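Local coordinates for protein inositol-1-monophosphatase (Nostoc sp., PDB 5ZHH) that probably hydrolyses inositol monophosphates to free inositol and phosphate, as a metal-dependent phosphatase of the inositol monophosphatase family, at residues D79-G91 with A101-V113. Sequence-based numbering, arbitrary orientation.
Sequences DNEYLWAIDPLDG and AFCVSIGLLINGV
Leu83 and Leu109, Ala85 and Gly107, and Asp87 and Ser105 form hydrogen-bonded antiparallel pairs, Ala85 N meeting Gly107 O at 2.7 Å; the axes of strands 82-87 and 103-110, taken N to C, lie 157° apart. A beta bulge between Asp87 and Asp90 shifts the register by one before Asp90 N bonds Cys103 O at 2.8 Å. Asp87 OD1, met from above its carboxylate plane by Leu89 N (3.0 Å), makes an Asx turn at this corner. The Asp-Pro-Leu-Asp-Gly signature of the inositol monophosphatase family spans this bulge, and its aspartates bind metal in relatives; Asp90 OD2 here accepts from Ser190 OG and Ala192 N. On the face packed by helices 3-25 and 44-61, Leu108 CD1 sits over the five-membered ring of Trp84, 3.7 Å from its centroid. Trp84 CG lies anti to the carbonyl carbon, and a chi2 of 89° swings the six-membered ring toward Ile106, whose CG2 lies 3.7 Å from Trp84 CE3. An alanine at Trp84 would remove the indole, probably opening a gap above Leu108 and depriving His65 ND1 of its NE1 partner. Ile86 CD1 presses tightly on Ile106 CG2 (3.5 Å). On the opposite face, beneath helix 213-225, water 2 links Ala85 O to Ser105 OG (2.9 Å from each).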
loop_
_atom_site.group_PDB
_atom_site.type_symbol
_atom_site.label_atom_id
_atom_site.label_comp_id
_atom_site.label_asym_id
_atom_site.label_seq_id
_atom_site.Cartn_x
_atom_site.Cartn_y
_atom_site.Cartn_z
ATOM N N ASP A 79 33.459 -20.509 13.533
ATOM C CA ASP A 79 33.402 -21.811 12.884
ATOM C C ASP A 79 32.195 -22.630 13.331
ATOM O O ASP A 79 32.110 -23.818 13.001
ATOM C CB ASP A 79 34.694 -22.598 13.145
ATOM C CG ASP A 79 35.078 -22.631 14.616
ATOM O OD1 ASP A 79 34.252 -22.222 15.463
ATOM O OD2 ASP A 79 36.210 -23.076 14.925
ATOM N N ASN A 80 31.277 -22.015 14.080
ATOM C CA ASN A 80 30.041 -22.662 14.501
ATOM C C ASN A 80 29.300 -23.228 13.298
ATOM O O ASN A 80 29.362 -22.687 12.190
ATOM C CB ASN A 80 29.160 -21.644 15.237
ATOM C CG ASN A 80 27.953 -22.273 15.940
ATOM O OD1 ASN A 80 27.283 -23.164 15.412
ATOM N ND2 ASN A 80 27.665 -21.780 17.136
ATOM N N GLU A 81 28.591 -24.334 13.526
ATOM C CA GLU A 81 27.746 -24.887 12.476
ATOM C C GLU A 81 26.749 -23.848 11.974
ATOM O O GLU A 81 26.469 -23.777 10.773
ATOM C CB GLU A 81 27.018 -26.128 12.992
ATOM C CG GLU A 81 26.057 -26.738 11.993
ATOM C CD GLU A 81 25.321 -27.940 12.550
ATOM O OE1 GLU A 81 25.287 -28.103 13.789
ATOM O OE2 GLU A 81 24.792 -28.731 11.744
ATOM N N TYR A 82 26.217 -23.023 12.874
ATOM C CA TYR A 82 25.225 -22.012 12.527
ATOM C C TYR A 82 25.829 -20.626 12.693
ATOM O O TYR A 82 26.250 -20.254 13.795
ATOM C CB TYR A 82 23.974 -22.158 13.394
ATOM C CG TYR A 82 23.284 -23.487 13.220
ATOM C CD1 TYR A 82 22.623 -23.797 12.040
ATOM C CD2 TYR A 82 23.291 -24.434 14.239
ATOM C CE1 TYR A 82 21.989 -25.010 11.873
ATOM C CE2 TYR A 82 22.660 -25.654 14.081
ATOM C CZ TYR A 82 22.009 -25.936 12.896
ATOM O OH TYR A 82 21.378 -27.146 12.732
ATOM N N LEU A 83 25.857 -19.863 11.604
ATOM C CA LEU A 83 26.412 -18.515 11.605
ATOM C C LEU A 83 25.469 -17.616 10.826
ATOM O O LEU A 83 25.281 -17.812 9.621
ATOM C CB LEU A 83 27.820 -18.483 10.990
ATOM C CG LEU A 83 28.485 -17.102 10.951
ATOM C CD1 LEU A 83 28.677 -16.580 12.365
ATOM C CD2 LEU A 83 29.823 -17.147 10.209
ATOM N N TRP A 84 24.893 -16.626 11.507
ATOM C CA TRP A 84 23.987 -15.675 10.878
ATOM C C TRP A 84 24.791 -14.493 10.354
ATOM O O TRP A 84 25.609 -13.919 11.081
ATOM C CB TRP A 84 22.924 -15.186 11.862
ATOM C CG TRP A 84 21.926 -16.227 12.257
ATOM C CD1 TRP A 84 22.026 -17.095 13.302
ATOM C CD2 TRP A 84 20.664 -16.496 11.628
ATOM N NE1 TRP A 84 20.915 -17.898 13.358
ATOM C CE2 TRP A 84 20.065 -17.555 12.339
ATOM C CE3 TRP A 84 19.993 -15.960 10.524
ATOM C CZ2 TRP A 84 18.821 -18.083 11.991
ATOM C CZ3 TRP A 84 18.751 -16.487 10.178
ATOM C CH2 TRP A 84 18.181 -17.538 10.910
ATOM N N ALA A 85 24.581 -14.154 9.088
ATOM C CA ALA A 85 25.230 -13.014 8.446
ATOM C C ALA A 85 24.175 -11.924 8.296
ATOM O O ALA A 85 23.257 -12.052 7.474
ATOM C CB ALA A 85 25.834 -13.409 7.099
ATOM N N ILE A 86 24.303 -10.868 9.101
ATOM C CA ILE A 86 23.260 -9.861 9.296
ATOM C C ILE A 86 23.731 -8.529 8.725
ATOM O O ILE A 86 24.791 -8.028 9.115
ATOM C CB ILE A 86 22.934 -9.683 10.788
ATOM C CG1 ILE A 86 22.396 -10.971 11.398
ATOM C CG2 ILE A 86 21.951 -8.546 10.979
ATOM C CD1 ILE A 86 21.417 -11.665 10.540
ATOM N N ASP A 87 22.930 -7.933 7.839
ATOM C CA ASP A 87 23.082 -6.510 7.544
ATOM C C ASP A 87 21.832 -5.782 8.017
ATOM O O ASP A 87 20.768 -5.916 7.389
ATOM C CB ASP A 87 23.324 -6.234 6.059
ATOM C CG ASP A 87 23.859 -4.820 5.811
ATOM O OD1 ASP A 87 23.672 -3.939 6.680
ATOM O OD2 ASP A 87 24.469 -4.579 4.752
ATOM N N PRO A 88 21.903 -5.010 9.106
ATOM C CA PRO A 88 20.699 -4.323 9.595
ATOM C C PRO A 88 20.238 -3.201 8.683
ATOM O O PRO A 88 19.104 -2.732 8.832
ATOM C CB PRO A 88 21.133 -3.779 10.961
ATOM C CG PRO A 88 22.627 -3.613 10.831
ATOM C CD PRO A 88 23.084 -4.749 9.949
ATOM N N LEU A 89 21.090 -2.742 7.764
ATOM C CA LEU A 89 20.719 -1.667 6.843
ATOM C C LEU A 89 21.708 -1.719 5.673
ATOM O O LEU A 89 22.758 -1.077 5.709
ATOM C CB LEU A 89 20.722 -0.316 7.533
ATOM C CG LEU A 89 20.436 0.961 6.740
ATOM C CD1 LEU A 89 19.313 0.763 5.755
ATOM C CD2 LEU A 89 20.102 2.101 7.707
ATOM N N ASP A 90 21.360 -2.496 4.651
ATOM C CA ASP A 90 22.129 -2.499 3.413
ATOM C C ASP A 90 21.655 -1.340 2.549
ATOM O O ASP A 90 20.448 -1.118 2.413
ATOM C CB ASP A 90 21.960 -3.819 2.663
ATOM C CG ASP A 90 22.833 -3.895 1.424
ATOM O OD1 ASP A 90 24.017 -3.491 1.500
ATOM O OD2 ASP A 90 22.323 -4.324 0.366
ATOM N N GLY A 91 22.595 -0.581 1.996
ATOM C CA GLY A 91 22.248 0.608 1.242
ATOM C C GLY A 91 22.297 1.853 2.107
ATOM O O GLY A 91 21.380 2.676 2.071
ATOM N N ALA A 101 16.225 2.422 -2.131
ATOM C CA ALA A 101 16.820 1.111 -2.411
ATOM C C ALA A 101 17.698 0.753 -1.209
ATOM O O ALA A 101 18.920 0.921 -1.214
ATOM C CB ALA A 101 17.618 1.085 -3.716
ATOM N N PHE A 102 17.046 0.285 -0.146
ATOM C CA PHE A 102 17.738 -0.180 1.046
ATOM C C PHE A 102 16.879 -1.260 1.691
ATOM O O PHE A 102 15.679 -1.366 1.420
ATOM C CB PHE A 102 18.021 0.972 2.021
ATOM C CG PHE A 102 16.799 1.755 2.391
ATOM C CD1 PHE A 102 15.967 1.327 3.412
ATOM C CD2 PHE A 102 16.467 2.908 1.701
ATOM C CE1 PHE A 102 14.831 2.048 3.749
ATOM C CE2 PHE A 102 15.334 3.626 2.030
ATOM C CZ PHE A 102 14.516 3.195 3.051
ATOM N N CYS A 103 17.503 -2.064 2.548
ATOM C CA CYS A 103 16.819 -3.236 3.069
ATOM C C CYS A 103 17.551 -3.756 4.294
ATOM O O CYS A 103 18.668 -3.340 4.604
ATOM C CB CYS A 103 16.733 -4.335 2.008
ATOM S SG CYS A 103 18.369 -4.934 1.525
ATOM N N VAL A 104 16.888 -4.682 4.985
ATOM C CA VAL A 104 17.497 -5.531 5.999
ATOM C C VAL A 104 17.786 -6.866 5.332
ATOM O O VAL A 104 16.935 -7.394 4.603
ATOM C CB VAL A 104 16.561 -5.707 7.210
ATOM C CG1 VAL A 104 17.241 -6.511 8.320
ATOM C CG2 VAL A 104 16.104 -4.354 7.728
ATOM N N SER A 105 18.989 -7.402 5.545
ATOM C CA SER A 105 19.382 -8.689 4.977
ATOM C C SER A 105 19.768 -9.617 6.119
ATOM O O SER A 105 20.643 -9.279 6.922
ATOM C CB SER A 105 20.548 -8.529 3.991
ATOM O OG SER A 105 20.918 -9.773 3.413
ATOM N N ILE A 106 19.120 -10.781 6.188
ATOM C CA ILE A 106 19.348 -11.760 7.251
ATOM C C ILE A 106 19.581 -13.114 6.597
ATOM O O ILE A 106 18.641 -13.723 6.071
ATOM C CB ILE A 106 18.167 -11.828 8.228
ATOM C CG1 ILE A 106 17.942 -10.460 8.878
ATOM C CG2 ILE A 106 18.410 -12.899 9.279
ATOM C CD1 ILE A 106 16.749 -10.416 9.808
ATOM N N GLY A 107 20.817 -13.596 6.634
ATOM C CA GLY A 107 21.163 -14.868 6.034
ATOM C C GLY A 107 21.763 -15.803 7.063
ATOM O O GLY A 107 22.399 -15.369 8.026
ATOM N N LEU A 108 21.547 -17.098 6.862
ATOM C CA LEU A 108 22.098 -18.114 7.745
ATOM C C LEU A 108 23.037 -18.995 6.942
ATOM O O LEU A 108 22.635 -19.567 5.921
ATOM C CB LEU A 108 20.998 -18.954 8.400
ATOM C CG LEU A 108 21.529 -20.158 9.192
ATOM C CD1 LEU A 108 22.408 -19.692 10.349
ATOM C CD2 LEU A 108 20.385 -21.033 9.714
ATOM N N LEU A 109 24.282 -19.096 7.409
ATOM C CA LEU A 109 25.266 -20.035 6.890
ATOM C C LEU A 109 25.248 -21.292 7.752
ATOM O O LEU A 109 25.368 -21.212 8.981
ATOM C CB LEU A 109 26.673 -19.426 6.895
ATOM C CG LEU A 109 26.952 -18.169 6.069
ATOM C CD1 LEU A 109 28.168 -17.437 6.622
ATOM C CD2 LEU A 109 27.178 -18.527 4.599
ATOM N N ILE A 110 25.076 -22.443 7.115
ATOM C CA ILE A 110 25.179 -23.733 7.783
ATOM C C ILE A 110 26.445 -24.403 7.266
ATOM O O ILE A 110 26.549 -24.726 6.073
ATOM C CB ILE A 110 23.934 -24.599 7.565
ATOM C CG1 ILE A 110 22.706 -23.857 8.102
ATOM C CG2 ILE A 110 24.103 -25.953 8.246
ATOM C CD1 ILE A 110 21.394 -24.596 7.924
ATOM N N ASN A 111 27.422 -24.575 8.160
ATOM C CA ASN A 111 28.747 -25.065 7.792
ATOM C C ASN A 111 29.333 -24.215 6.667
ATOM O O ASN A 111 29.942 -24.723 5.722
ATOM C CB ASN A 111 28.694 -26.546 7.412
ATOM C CG ASN A 111 28.251 -27.432 8.572
ATOM O OD1 ASN A 111 28.683 -27.251 9.711
ATOM N ND2 ASN A 111 27.356 -28.370 8.288
ATOM N N GLY A 112 29.149 -22.899 6.781
ATOM C CA GLY A 112 29.685 -21.944 5.831
ATOM C C GLY A 112 28.969 -21.835 4.506
ATOM O O GLY A 112 29.489 -21.192 3.591
ATOM N N VAL A 113 27.778 -22.436 4.369
ATOM C CA VAL A 113 27.033 -22.450 3.120
ATOM C C VAL A 113 25.729 -21.707 3.329
ATOM O O VAL A 113 25.006 -21.989 4.286
ATOM C CB VAL A 113 26.751 -23.888 2.627
ATOM C CG1 VAL A 113 26.003 -23.849 1.298
ATOM C CG2 VAL A 113 28.057 -24.663 2.491
HETATM O O HOH W 1 28.307 -21.732 9.255
HETATM O O HOH W 2 22.793 -11.506 4.689
#